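Local atomic coordinates of caspase-1 subunit p19/18 (Spodoptera frugiperda, PDB entry 1M72), a protein that acts as a cysteine protease of the peptidase C14A family and probably takes part in the caspase activation cascade that carries out apoptosis. Residues M93-A98 with D133-L138; K143-Q148 with A180-A185; A149-R154 with T188-F193. All coordinates share one frame; numbering follows the deposited sequence.

The three contacts run across the caspase domain along its central mixed sheet. Interaction 2 pairs strands 143-148 and 182-186 about 6 Å from the centre of the chain. Interactions 1 and 3 lie on opposite sides of that centre, their own centres about 32 Å apart and about 16 and 17 Å, respectively, from that of interaction 2. Interaction 1 joins the loops that lead into strands 98-106 and 143-148, and it closes before interaction 2 opens; Lys-143 touches Leu-138 where they meet. The segments of interactions 2 and 3 alternate in sequence: both strands continue into the loops of interaction 3, which hold the active-site Cys-150, so the sheet core leads directly to the catalytic end.

Interaction 1. Residues M93-A98 with D133-L138; sequences MDHSDA and DKCPTL
Thr-137 meets the backbone of His-95 through its hydroxyl: His-95 N donates to Thr-137 OG1 at 2.6 Å, with an N-H...O angle of 154°. OG1 sits between the backbone N and the carbonyl carbon (chi1 68°), which turns it to the facing loop and places it near the plane of the imidazole, at the ring edge. Leu-138 covers a face of that ring, its CD1 4.1 Å from the His-95 centroid and only 13° off the normal, a CH-pi contact. Cys-135 SG approaches His-95 CD2 obliquely at 3.7 Å. The other branch of Thr-137, CG2, lies 3.5 Å from Asp-94 OD1.

A second shell fixes these groups. Asp-94 OD1 closes an Asx turn by accepting from Ser-96 N at 2.9 Å, from above the carboxylate plane, and takes Ser-96 OG at 2.6 Å on its syn lone pair. His-95 then opens a type I turn to Ala-98, and its NE2 is bonded to Thr-90 O. The contact thus joins the loop after helix 80-92 to the 3-10 turn 136-138.

His-95 O and Thr-137 O, both acceptors, come within 3.4 Å of each other without a hydrogen bond. Lys-141 NZ is hydrogen-bonded to Thr-137 O and Ala-98 O, and its charge probably eases the crowding of acceptors on the Thr-137 side.

Interaction 2. Residues K143-Q148 with A180-A185; sequences KLFFIQ and ADFLIA
Lys-143 and Phe-182 are paired residues on two neighbouring parallel strands, and the lysine chain runs across the phenyl ring. Lys-143 CB lies above one face of the ring, toward its rim. Further out, Lys-143 CD is 3.8 Å from Phe-182 CZ. CE then sits over the face itself, 3.9 Å from the Phe-182 centroid and 28° off the normal, a CH-pi contact made by the carbon next to the ammonium group. The chain bends at chi3 (-87°) and again at chi4, which carries NZ past the ring to the neighbourhood of Asp-181. A water accepts from Lys-143 NZ at 2.8 Å and donates to Asp-181 OD2 at 3.0 Å. The main chain of Lys-141 and Leu-138 also receives NZ, while Asp-181 OD1 is held by Tyr-25 and Thr-260.

The platform for this is regular sheet: the strand axes are 4.8 Å apart and 9° from parallel, and five backbone hydrogen bonds link them in the staggered pattern of parallel pairing, from Lys-143 N to Asp-181 O through to Ile-147 N and Ala-185 O. On the lysine's face, Phe-145 CE1 packs obliquely against Phe-182 CD1 at 3.6 Å, and Trp-127 adjoins Phe-182 and Ile-184. On the reverse face Phe-146 CD2 touches Ala-185 CB at 3.7 Å, beneath helices 203-215 and 221-235.

This is the inner part of the caspase sheet, and its one amine is well provided for. Two carbonyls and a water match the three N-H groups of the buried ammonium, and Asp-181, reached through that water, probably compensates its charge.

Interaction 3. Residues A149-R154 with T188-F193; sequences ACQGDR and TVPGYF. With EDO (1,2-ethanediol), chain J.
Gln-151 is locked into the loop 188-193 directly after the active-site Cys-150, within the Gln-Ala-Cys-Gln-Gly sequence characteristic of caspases. The facing loop forms a type II turn from Val-189 to Tyr-192, and the tight part of the contact is built around it. Gln-151 N donates to Tyr-192 O at 2.9 Å, while Gly-191 N returns a weak bond to Gln-151 O. A bend at chi2 (-148°) lays the glutamine chain alongside Pro-190 and brings NE2 to Thr-188 O at 2.7 Å, the acceptor only 7° out of the amide plane. A water bridges the buried Ala-149 O and Thr-188 N. Gly-152 CA comes within 3.2 Å of Gly-191 O; both residues have backbone angles suited to glycine. Gly-191 O accepts from Arg-154 N, and Arg-154 O from Phe-193 N.

The two aromatic rings close the packing. Asp-153 CA stands over the centre of the Phe-193 ring, 3.5 Å from its centroid, while Cys-150 SG lies at the ring edge, 3.9 Å from CD2. This sulfur is covalently linked to the bound peptide, which also packs on Phe-193, so the ring helps line the active site. Arg-154 CB covers one face of Tyr-192, 3.6 Å from its centroid.

Towards solvent the interactions loosen: Arg-154 NH1 and Asp-153 OD1 form a long salt bridge of charges alone, with no N-H directed at the oxygen. Where the second subunit approaches, its His-179 meets the Tyr-192 ring. There O2 of a 1,2-ethanediol, probably from the crystallisation liquor, lies toward the rim over the opposite face of Tyr-192; its O1 accepts from Val-189 N at 3.2 Å, nearly straight at 172°.

Interaction 1. Residues M93-A98 with D133-L138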
ATOM      1  N   MET C  93      -4.407  22.066  14.394  1.00 39.23           N
ATOM      2  CA  MET C  93      -5.164  21.896  15.623  1.00 36.99           C
ATOM      3  C   MET C  93      -4.436  20.999  16.624  1.00 36.05           C
ATOM      4  O   MET C  93      -3.420  20.384  16.318  1.00 35.52           O
ATOM      5  CB  MET C  93      -6.529  21.314  15.291  1.00 37.00           C
ATOM      6  CG  MET C  93      -7.271  22.158  14.270  1.00 35.79           C
ATOM      7  SD  MET C  93      -8.868  21.510  13.974  1.00 37.77           S
ATOM      8  CE  MET C  93      -9.941  23.049  14.064  1.00 38.86           C
ATOM      9  N   ASP C  94      -4.960  20.930  17.829  1.00 33.85           N
ATOM     10  CA  ASP C  94      -4.356  20.104  18.852  1.00 34.72           C
ATOM     11  C   ASP C  94      -5.077  18.756  18.890  1.00 32.64           C
ATOM     12  O   ASP C  94      -6.219  18.658  19.334  1.00 31.26           O
ATOM     13  CB  ASP C  94      -4.453  20.827  20.198  1.00 38.01           C
ATOM     14  CG  ASP C  94      -3.896  20.006  21.345  1.00 38.67           C
ATOM     15  OD1 ASP C  94      -3.409  18.870  21.135  1.00 37.15           O
ATOM     16  OD2 ASP C  94      -3.960  20.513  22.472  1.00 44.44           O
ATOM     17  N   HIS C  95      -4.399  17.720  18.410  1.00 32.54           N
ATOM     18  CA  HIS C  95      -4.975  16.378  18.340  1.00 30.53           C
ATOM     19  C   HIS C  95      -4.642  15.494  19.536  1.00 30.05           C
ATOM     20  O   HIS C  95      -4.898  14.281  19.513  1.00 30.17           O
ATOM     21  CB  HIS C  95      -4.507  15.708  17.044  1.00 27.72           C
ATOM     22  CG  HIS C  95      -5.015  16.386  15.822  1.00 26.32           C
ATOM     23  ND1 HIS C  95      -6.277  16.156  15.319  1.00 27.40           N
ATOM     24  CD2 HIS C  95      -4.470  17.354  15.051  1.00 26.25           C
ATOM     25  CE1 HIS C  95      -6.487  16.957  14.295  1.00 24.78           C
ATOM     26  NE2 HIS C  95      -5.407  17.695  14.112  1.00 24.54           N
ATOM     27  N   SER C  96      -4.105  16.111  20.585  1.00 29.59           N
ATOM     28  CA  SER C  96      -3.715  15.385  21.795  1.00 31.10           C
ATOM     29  C   SER C  96      -4.757  14.413  22.313  1.00 29.34           C
ATOM     30  O   SER C  96      -4.422  13.301  22.701  1.00 29.50           O
ATOM     31  CB  SER C  96      -3.345  16.366  22.911  1.00 30.64           C
ATOM     32  OG  SER C  96      -2.152  17.067  22.588  1.00 34.36           O
ATOM     33  N   ASP C  97      -6.019  14.812  22.307  1.00 29.20           N
ATOM     34  CA  ASP C  97      -7.039  13.910  22.834  1.00 33.35           C
ATOM     35  C   ASP C  97      -7.799  13.068  21.819  1.00 30.09           C
ATOM     36  O   ASP C  97      -8.828  12.482  22.157  1.00 30.77           O
ATOM     37  CB  ASP C  97      -8.012  14.670  23.761  1.00 34.22           C
ATOM     38  CG  ASP C  97      -7.300  15.239  25.012  1.00 36.05           C
ATOM     39  OD1 ASP C  97      -6.452  14.543  25.589  1.00 33.38           O
ATOM     40  OD2 ASP C  97      -7.576  16.389  25.414  1.00 41.95           O
ATOM     41  N   ALA C  98      -7.256  12.973  20.602  1.00 27.27           N
ATOM     42  CA  ALA C  98      -7.870  12.152  19.546  1.00 27.75           C
ATOM     43  C   ALA C  98      -7.051  10.861  19.268  1.00 25.17           C
ATOM     44  O   ALA C  98      -5.834  10.852  19.379  1.00 25.31           O
ATOM     45  CB  ALA C  98      -7.996  12.967  18.250  1.00 23.90           C
ATOM     46  N   ASP C 133       6.584  15.740  12.239  1.00 29.17           N
ATOM     47  CA  ASP C 133       7.231  17.008  12.492  1.00 27.66           C
ATOM     48  C   ASP C 133       6.258  18.187  12.334  1.00 28.78           C
ATOM     49  O   ASP C 133       6.333  19.154  13.089  1.00 32.17           O
ATOM     50  CB  ASP C 133       8.432  17.154  11.565  1.00 28.43           C
ATOM     51  CG  ASP C 133       8.063  16.969  10.109  1.00 30.89           C
ATOM     52  OD1 ASP C 133       7.063  16.273   9.821  1.00 27.43           O
ATOM     53  OD2 ASP C 133       8.788  17.513   9.260  1.00 34.52           O
ATOM     54  N   LYS C 134       5.335  18.113  11.382  1.00 29.02           N
ATOM     55  CA  LYS C 134       4.389  19.209  11.162  1.00 29.79           C
ATOM     56  C   LYS C 134       3.163  19.139  12.066  1.00 31.22           C
ATOM     57  O   LYS C 134       2.558  20.169  12.363  1.00 30.26           O
ATOM     58  CB  LYS C 134       3.942  19.245   9.692  1.00 30.07           C
ATOM     59  CG  LYS C 134       5.123  19.347   8.711  1.00 33.95           C
ATOM     60  CD  LYS C 134       4.711  19.505   7.255  1.00 34.25           C
ATOM     61  CE  LYS C 134       5.878  19.171   6.308  1.00 37.62           C
ATOM     62  NZ  LYS C 134       6.897  20.244   6.297  1.00 39.57           N
ATOM     63  N   CYS C 135       2.792  17.928  12.491  1.00 29.97           N
ATOM     64  CA  CYS C 135       1.641  17.728  13.360  1.00 28.16           C
ATOM     65  C   CYS C 135       1.982  16.722  14.509  1.00 29.14           C
ATOM     66  O   CYS C 135       1.521  15.560  14.523  1.00 30.17           O
ATOM     67  CB  CYS C 135       0.451  17.250  12.521  1.00 28.52           C
ATOM     68  SG  CYS C 135      -1.120  17.187  13.388  1.00 32.56           S
ATOM     69  N   PRO C 136       2.792  17.181  15.491  1.00 25.20           N
ATOM     70  CA  PRO C 136       3.244  16.416  16.657  1.00 23.23           C
ATOM     71  C   PRO C 136       2.106  15.787  17.463  1.00 21.02           C
ATOM     72  O   PRO C 136       2.256  14.682  17.936  1.00 24.70           O
ATOM     73  CB  PRO C 136       4.024  17.444  17.497  1.00 24.03           C
ATOM     74  CG  PRO C 136       4.330  18.538  16.564  1.00 27.33           C
ATOM     75  CD  PRO C 136       3.166  18.598  15.620  1.00 26.65           C
ATOM     76  N   THR C 137       0.967  16.450  17.617  1.00 21.32           N
ATOM     77  CA  THR C 137      -0.107  15.835  18.410  1.00 21.04           C
ATOM     78  C   THR C 137      -0.801  14.604  17.804  1.00 23.99           C
ATOM     79  O   THR C 137      -1.710  14.031  18.428  1.00 24.89           O
ATOM     80  CB  THR C 137      -1.151  16.876  18.843  1.00 21.77           C
ATOM     81  OG1 THR C 137      -1.878  17.355  17.712  1.00 23.22           O
ATOM     82  CG2 THR C 137      -0.433  18.083  19.528  1.00 23.97           C
ATOM     83  N   LEU C 138      -0.417  14.212  16.576  1.00 24.44           N
ATOM     84  CA  LEU C 138      -0.967  12.991  15.991  1.00 23.90           C
ATOM     85  C   LEU C 138       0.247  12.077  15.846  1.00 25.23           C
ATOM     86  O   LEU C 138       0.173  11.008  15.241  1.00 27.25           O
ATOM     87  CB  LEU C 138      -1.629  13.226  14.623  1.00 24.13           C
ATOM     88  CG  LEU C 138      -3.039  13.837  14.467  1.00 18.53           C
ATOM     89  CD1 LEU C 138      -3.275  14.109  12.993  1.00 19.76           C
ATOM     90  CD2 LEU C 138      -4.144  12.905  15.014  1.00 20.70           C
TER

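Interaction 2. Residues K143-Q148 with A180-A185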
ATOM      1  N   LYS C 143      -3.070   7.980  10.811  1.00 22.75           N
ATOM      2  CA  LYS C 143      -3.594   9.046   9.954  1.00 21.76           C
ATOM      3  C   LYS C 143      -4.103   8.342   8.684  1.00 21.21           C
ATOM      4  O   LYS C 143      -3.329   7.822   7.880  1.00 19.33           O
ATOM      5  CB  LYS C 143      -2.465  10.067   9.676  1.00 21.73           C
ATOM      6  CG  LYS C 143      -1.962  10.690  10.993  1.00 20.74           C
ATOM      7  CD  LYS C 143      -0.617  11.366  10.871  1.00 21.05           C
ATOM      8  CE  LYS C 143       0.531  10.377  11.084  1.00 17.42           C
ATOM      9  NZ  LYS C 143       0.822  10.170  12.550  1.00 21.11           N
ATOM     10  N   LEU C 144      -5.425   8.323   8.545  1.00 20.29           N
ATOM     11  CA  LEU C 144      -6.121   7.648   7.452  1.00 21.66           C
ATOM     12  C   LEU C 144      -6.621   8.516   6.285  1.00 20.39           C
ATOM     13  O   LEU C 144      -7.233   9.581   6.466  1.00 19.36           O
ATOM     14  CB  LEU C 144      -7.294   6.840   8.038  1.00 16.63           C
ATOM     15  CG  LEU C 144      -7.012   6.226   9.423  1.00 24.24           C
ATOM     16  CD1 LEU C 144      -8.269   5.585   9.998  1.00 25.78           C
ATOM     17  CD2 LEU C 144      -5.911   5.179   9.330  1.00 26.90           C
ATOM     18  N   PHE C 145      -6.389   8.014   5.076  1.00 21.07           N
ATOM     19  CA  PHE C 145      -6.794   8.736   3.889  1.00 20.09           C
ATOM     20  C   PHE C 145      -7.534   7.829   2.928  1.00 21.68           C
ATOM     21  O   PHE C 145      -7.030   6.770   2.556  1.00 19.53           O
ATOM     22  CB  PHE C 145      -5.566   9.365   3.213  1.00 16.35           C
ATOM     23  CG  PHE C 145      -4.878  10.371   4.090  1.00 21.25           C
ATOM     24  CD1 PHE C 145      -4.012   9.951   5.105  1.00 20.32           C
ATOM     25  CD2 PHE C 145      -5.194  11.726   3.998  1.00 20.74           C
ATOM     26  CE1 PHE C 145      -3.480  10.844   6.029  1.00 21.08           C
ATOM     27  CE2 PHE C 145      -4.673  12.639   4.911  1.00 25.74           C
ATOM     28  CZ  PHE C 145      -3.818  12.204   5.935  1.00 21.47           C
ATOM     29  N   PHE C 146      -8.736   8.248   2.527  1.00 20.96           N
ATOM     30  CA  PHE C 146      -9.510   7.460   1.596  1.00 22.54           C
ATOM     31  C   PHE C 146      -9.811   8.283   0.373  1.00 23.55           C
ATOM     32  O   PHE C 146     -10.351   9.388   0.467  1.00 22.63           O
ATOM     33  CB  PHE C 146     -10.790   6.968   2.252  1.00 22.71           C
ATOM     34  CG  PHE C 146     -10.540   6.015   3.356  1.00 23.02           C
ATOM     35  CD1 PHE C 146     -10.286   6.484   4.657  1.00 19.77           C
ATOM     36  CD2 PHE C 146     -10.512   4.652   3.108  1.00 23.44           C
ATOM     37  CE1 PHE C 146     -10.010   5.594   5.691  1.00 19.75           C
ATOM     38  CE2 PHE C 146     -10.233   3.732   4.140  1.00 21.58           C
ATOM     39  CZ  PHE C 146      -9.979   4.211   5.445  1.00 19.70           C
ATOM     40  N   ILE C 147      -9.464   7.736  -0.785  1.00 20.95           N
ATOM     41  CA  ILE C 147      -9.673   8.480  -2.005  1.00 19.26           C
ATOM     42  C   ILE C 147     -10.501   7.787  -3.050  1.00 19.75           C
ATOM     43  O   ILE C 147     -10.122   6.717  -3.576  1.00 21.45           O
ATOM     44  CB  ILE C 147      -8.309   8.867  -2.619  1.00 22.20           C
ATOM     45  CG1 ILE C 147      -7.526   9.708  -1.602  1.00 21.45           C
ATOM     46  CG2 ILE C 147      -8.509   9.646  -3.929  1.00 16.35           C
ATOM     47  CD1 ILE C 147      -6.124   9.650  -1.831  1.00 25.54           C
ATOM     48  N   GLN C 148     -11.665   8.365  -3.331  1.00 20.67           N
ATOM     49  CA  GLN C 148     -12.523   7.830  -4.404  1.00 19.21           C
ATOM     50  C   GLN C 148     -12.321   8.816  -5.570  1.00 18.42           C
ATOM     51  O   GLN C 148     -12.776   9.943  -5.503  1.00 16.31           O
ATOM     52  CB  GLN C 148     -13.981   7.796  -3.981  1.00 13.85           C
ATOM     53  CG  GLN C 148     -15.001   7.473  -5.126  1.00 11.59           C
ATOM     54  CD  GLN C 148     -14.615   6.250  -5.930  1.00 15.03           C
ATOM     55  OE1 GLN C 148     -14.288   5.185  -5.385  1.00 19.90           O
ATOM     56  NE2 GLN C 148     -14.649   6.391  -7.238  1.00 14.91           N
ATOM     57  N   ALA C 180       5.891   7.621   9.326  1.00 18.30           N
ATOM     58  CA  ALA C 180       5.242   6.388   9.750  1.00 18.25           C
ATOM     59  C   ALA C 180       3.808   6.685  10.108  1.00 18.08           C
ATOM     60  O   ALA C 180       3.447   7.815  10.399  1.00 17.29           O
ATOM     61  CB  ALA C 180       5.926   5.785  10.999  1.00 16.78           C
ATOM     62  N   ASP C 181       3.006   5.633  10.082  1.00 19.13           N
ATOM     63  CA  ASP C 181       1.622   5.675  10.528  1.00 21.95           C
ATOM     64  C   ASP C 181       0.567   6.290   9.667  1.00 21.40           C
ATOM     65  O   ASP C 181      -0.458   6.801  10.161  1.00 20.54           O
ATOM     66  CB  ASP C 181       1.575   6.242  11.955  1.00 22.83           C
ATOM     67  CG  ASP C 181       2.504   5.470  12.883  1.00 25.53           C
ATOM     68  OD1 ASP C 181       2.592   4.228  12.702  1.00 26.59           O
ATOM     69  OD2 ASP C 181       3.161   6.085  13.747  1.00 23.66           O
ATOM     70  N   PHE C 182       0.804   6.169   8.372  1.00 21.40           N
ATOM     71  CA  PHE C 182      -0.147   6.653   7.390  1.00 23.53           C
ATOM     72  C   PHE C 182      -0.733   5.415   6.714  1.00 24.13           C
ATOM     73  O   PHE C 182      -0.030   4.401   6.499  1.00 23.57           O
ATOM     74  CB  PHE C 182       0.540   7.534   6.311  1.00 20.38           C
ATOM     75  CG  PHE C 182       0.867   8.933   6.776  1.00 22.39           C
ATOM     76  CD1 PHE C 182       0.040  10.021   6.419  1.00 20.39           C
ATOM     77  CD2 PHE C 182       1.988   9.168   7.591  1.00 18.52           C
ATOM     78  CE1 PHE C 182       0.316  11.337   6.876  1.00 20.54           C
ATOM     79  CE2 PHE C 182       2.282  10.469   8.047  1.00 22.20           C
ATOM     80  CZ  PHE C 182       1.437  11.570   7.691  1.00 19.39           C
ATOM     81  N   LEU C 183      -2.019   5.513   6.409  1.00 22.35           N
ATOM     82  CA  LEU C 183      -2.722   4.497   5.678  1.00 20.91           C
ATOM     83  C   LEU C 183      -3.392   5.289   4.562  1.00 19.63           C
ATOM     84  O   LEU C 183      -4.176   6.209   4.822  1.00 16.85           O
ATOM     85  CB  LEU C 183      -3.785   3.832   6.520  1.00 25.61           C
ATOM     86  CG  LEU C 183      -4.644   2.800   5.755  1.00 25.33           C
ATOM     87  CD1 LEU C 183      -3.757   1.724   5.224  1.00 20.19           C
ATOM     88  CD2 LEU C 183      -5.711   2.229   6.697  1.00 22.12           C
ATOM     89  N   ILE C 184      -3.092   4.928   3.323  1.00 18.38           N
ATOM     90  CA  ILE C 184      -3.647   5.652   2.204  1.00 20.24           C
ATOM     91  C   ILE C 184      -4.300   4.673   1.262  1.00 21.48           C
ATOM     92  O   ILE C 184      -3.616   3.896   0.526  1.00 18.85           O
ATOM     93  CB  ILE C 184      -2.533   6.481   1.438  1.00 21.60           C
ATOM     94  CG1 ILE C 184      -1.886   7.491   2.385  1.00 18.02           C
ATOM     95  CG2 ILE C 184      -3.167   7.225   0.219  1.00 18.59           C
ATOM     96  CD1 ILE C 184      -0.676   8.251   1.781  1.00 19.01           C
ATOM     97  N   ALA C 185      -5.631   4.747   1.281  1.00 20.62           N
ATOM     98  CA  ALA C 185      -6.471   3.885   0.473  1.00 21.18           C
ATOM     99  C   ALA C 185      -7.118   4.540  -0.750  1.00 21.82           C
ATOM    100  O   ALA C 185      -7.986   5.415  -0.629  1.00 19.76           O
ATOM    101  CB  ALA C 185      -7.533   3.270   1.315  1.00 19.01           C
TER
HETATM  102  O   HOH W   1       3.141   9.050  13.678  1.00 17.75           O

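Interaction 3. Residues A149-R154 with T188-F193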
ATOM      1  N   ALA C 149     -11.603   8.371  -6.597  1.00 20.48           N
ATOM      2  CA  ALA C 149     -11.284   9.168  -7.792  1.00 22.61           C
ATOM      3  C   ALA C 149     -10.482   8.289  -8.755  1.00 26.08           C
ATOM      4  O   ALA C 149      -9.857   7.300  -8.323  1.00 28.32           O
ATOM      5  CB  ALA C 149     -10.465  10.418  -7.421  1.00 22.60           C
ATOM      6  N   CYS C 150     -10.500   8.604 -10.053  1.00 24.74           N
ATOM      7  CA  CYS C 150      -9.734   7.782 -10.988  1.00 25.80           C
ATOM      8  C   CYS C 150      -8.269   8.151 -10.846  1.00 26.12           C
ATOM      9  O   CYS C 150      -7.960   9.287 -10.479  1.00 19.97           O
ATOM     10  CB  CYS C 150     -10.127   8.089 -12.423  1.00 26.89           C
ATOM     11  SG  CYS C 150     -11.739   7.479 -12.846  1.00 29.77           S
ATOM     12  N   GLN C 151      -7.388   7.196 -11.146  1.00 24.08           N
ATOM     13  CA  GLN C 151      -5.944   7.430 -11.086  1.00 25.79           C
ATOM     14  C   GLN C 151      -5.428   7.272 -12.533  1.00 27.58           C
ATOM     15  O   GLN C 151      -4.249   7.002 -12.764  1.00 26.32           O
ATOM     16  CB  GLN C 151      -5.251   6.405 -10.186  1.00 20.99           C
ATOM     17  CG  GLN C 151      -5.557   6.510  -8.721  1.00 23.70           C
ATOM     18  CD  GLN C 151      -4.352   6.074  -7.876  1.00 26.33           C
ATOM     19  OE1 GLN C 151      -3.328   6.763  -7.846  1.00 24.48           O
ATOM     20  NE2 GLN C 151      -4.467   4.930  -7.204  1.00 22.78           N
ATOM     21  N   GLY C 152      -6.329   7.469 -13.492  1.00 26.54           N
ATOM     22  CA  GLY C 152      -5.978   7.312 -14.887  1.00 27.54           C
ATOM     23  C   GLY C 152      -7.166   6.815 -15.691  1.00 29.79           C
ATOM     24  O   GLY C 152      -8.291   6.780 -15.198  1.00 29.76           O
ATOM     25  N   ASP C 153      -6.922   6.417 -16.935  1.00 32.23           N
ATOM     26  CA  ASP C 153      -7.993   5.956 -17.789  1.00 31.34           C
ATOM     27  C   ASP C 153      -7.811   4.556 -18.284  1.00 31.34           C
ATOM     28  O   ASP C 153      -8.394   4.197 -19.277  1.00 33.78           O
ATOM     29  CB  ASP C 153      -8.171   6.897 -18.991  1.00 34.82           C
ATOM     30  CG  ASP C 153      -6.904   6.971 -19.915  1.00 40.18           C
ATOM     31  OD1 ASP C 153      -6.134   5.986 -20.051  1.00 37.79           O
ATOM     32  OD2 ASP C 153      -6.699   8.039 -20.530  1.00 43.47           O
ATOM     33  N   ARG C 154      -7.008   3.744 -17.623  1.00 31.88           N
ATOM     34  CA  ARG C 154      -6.869   2.381 -18.098  1.00 33.13           C
ATOM     35  C   ARG C 154      -8.075   1.536 -17.598  1.00 32.42           C
ATOM     36  O   ARG C 154      -8.737   1.902 -16.609  1.00 30.78           O
ATOM     37  CB  ARG C 154      -5.515   1.807 -17.662  1.00 35.50           C
ATOM     38  CG  ARG C 154      -4.361   2.706 -18.083  1.00 42.63           C
ATOM     39  CD  ARG C 154      -3.130   1.916 -18.492  1.00 48.83           C
ATOM     40  NE  ARG C 154      -2.098   2.726 -19.187  1.00 61.01           N
ATOM     41  CZ  ARG C 154      -2.275   3.499 -20.280  1.00 62.31           C
ATOM     42  NH1 ARG C 154      -3.476   3.623 -20.859  1.00 63.69           N
ATOM     43  NH2 ARG C 154      -1.228   4.134 -20.824  1.00 58.51           N
ATOM     44  N   THR C 188      -8.796   2.688  -6.514  1.00 20.58           N
ATOM     45  CA  THR C 188      -8.270   1.963  -7.655  1.00 21.62           C
ATOM     46  C   THR C 188      -6.744   2.032  -7.733  1.00 21.60           C
ATOM     47  O   THR C 188      -6.068   2.813  -7.021  1.00 19.93           O
ATOM     48  CB  THR C 188      -8.918   2.530  -8.980  1.00 21.15           C
ATOM     49  OG1 THR C 188      -8.719   1.610 -10.043  1.00 27.53           O
ATOM     50  CG2 THR C 188      -8.254   3.886  -9.380  1.00 22.51           C
ATOM     51  N   VAL C 189      -6.223   1.194  -8.610  1.00 20.87           N
ATOM     52  CA  VAL C 189      -4.796   1.046  -8.873  1.00 23.15           C
ATOM     53  C   VAL C 189      -4.254   2.242  -9.696  1.00 23.50           C
ATOM     54  O   VAL C 189      -4.981   2.850 -10.491  1.00 21.58           O
ATOM     55  CB  VAL C 189      -4.611  -0.307  -9.643  1.00 25.50           C
ATOM     56  CG1 VAL C 189      -3.364  -0.312 -10.443  1.00 29.15           C
ATOM     57  CG2 VAL C 189      -4.598  -1.447  -8.658  1.00 24.45           C
ATOM     58  N   PRO C 190      -2.974   2.614  -9.506  1.00 22.56           N
ATOM     59  CA  PRO C 190      -2.511   3.747 -10.317  1.00 21.41           C
ATOM     60  C   PRO C 190      -2.669   3.493 -11.810  1.00 22.99           C
ATOM     61  O   PRO C 190      -2.370   2.400 -12.316  1.00 22.87           O
ATOM     62  CB  PRO C 190      -1.045   3.894  -9.903  1.00 25.26           C
ATOM     63  CG  PRO C 190      -1.059   3.365  -8.424  1.00 21.81           C
ATOM     64  CD  PRO C 190      -1.938   2.150  -8.568  1.00 17.74           C
ATOM     65  N   GLY C 191      -3.144   4.520 -12.511  1.00 25.67           N
ATOM     66  CA  GLY C 191      -3.376   4.438 -13.944  1.00 24.42           C
ATOM     67  C   GLY C 191      -4.796   4.050 -14.364  1.00 29.10           C
ATOM     68  O   GLY C 191      -5.177   4.257 -15.529  1.00 29.99           O
ATOM     69  N   TYR C 192      -5.603   3.543 -13.431  1.00 24.63           N
ATOM     70  CA  TYR C 192      -6.943   3.058 -13.777  1.00 23.03           C
ATOM     71  C   TYR C 192      -8.141   3.895 -13.453  1.00 23.25           C
ATOM     72  O   TYR C 192      -8.104   4.760 -12.579  1.00 22.61           O
ATOM     73  CB  TYR C 192      -7.178   1.673 -13.156  1.00 20.48           C
ATOM     74  CG  TYR C 192      -6.341   0.654 -13.830  1.00 24.21           C
ATOM     75  CD1 TYR C 192      -4.948   0.676 -13.668  1.00 28.59           C
ATOM     76  CD2 TYR C 192      -6.891  -0.182 -14.823  1.00 24.70           C
ATOM     77  CE1 TYR C 192      -4.115  -0.079 -14.493  1.00 32.64           C
ATOM     78  CE2 TYR C 192      -6.084  -0.939 -15.648  1.00 29.18           C
ATOM     79  CZ  TYR C 192      -4.681  -0.879 -15.496  1.00 35.56           C
ATOM     80  OH  TYR C 192      -3.840  -1.515 -16.398  1.00 35.38           O
ATOM     81  N   PHE C 193      -9.222   3.611 -14.181  1.00 25.52           N
ATOM     82  CA  PHE C 193     -10.512   4.259 -13.941  1.00 25.68           C
ATOM     83  C   PHE C 193     -11.029   3.729 -12.594  1.00 27.41           C
ATOM     84  O   PHE C 193     -10.606   2.654 -12.111  1.00 25.04           O
ATOM     85  CB  PHE C 193     -11.561   3.851 -14.979  1.00 31.13           C
ATOM     86  CG  PHE C 193     -11.453   4.557 -16.282  1.00 38.65           C
ATOM     87  CD1 PHE C 193     -11.143   3.841 -17.442  1.00 42.48           C
ATOM     88  CD2 PHE C 193     -11.729   5.922 -16.373  1.00 43.18           C
ATOM     89  CE1 PHE C 193     -11.112   4.464 -18.707  1.00 45.59           C
ATOM     90  CE2 PHE C 193     -11.706   6.581 -17.622  1.00 50.19           C
ATOM     91  CZ  PHE C 193     -11.395   5.840 -18.808  1.00 50.78           C
TER
HETATM   92  C1  EDO J 507      -8.842  -1.341 -11.298  1.00 36.95           C
HETATM   93  O1  EDO J 507      -8.149  -0.879 -10.119  1.00 35.84           O
HETATM   94  C2  EDO J 507      -8.415  -2.747 -11.568  1.00 35.26           C
HETATM   95  O2  EDO J 507      -7.088  -2.705 -12.025  1.00 37.74           O
HETATM   96  O   HOH W   2      -8.503   5.741  -6.444  1.00 37.77           O
HETATM   97  O   HOH W   3     -10.074   0.452 -13.855  1.00 35.68           O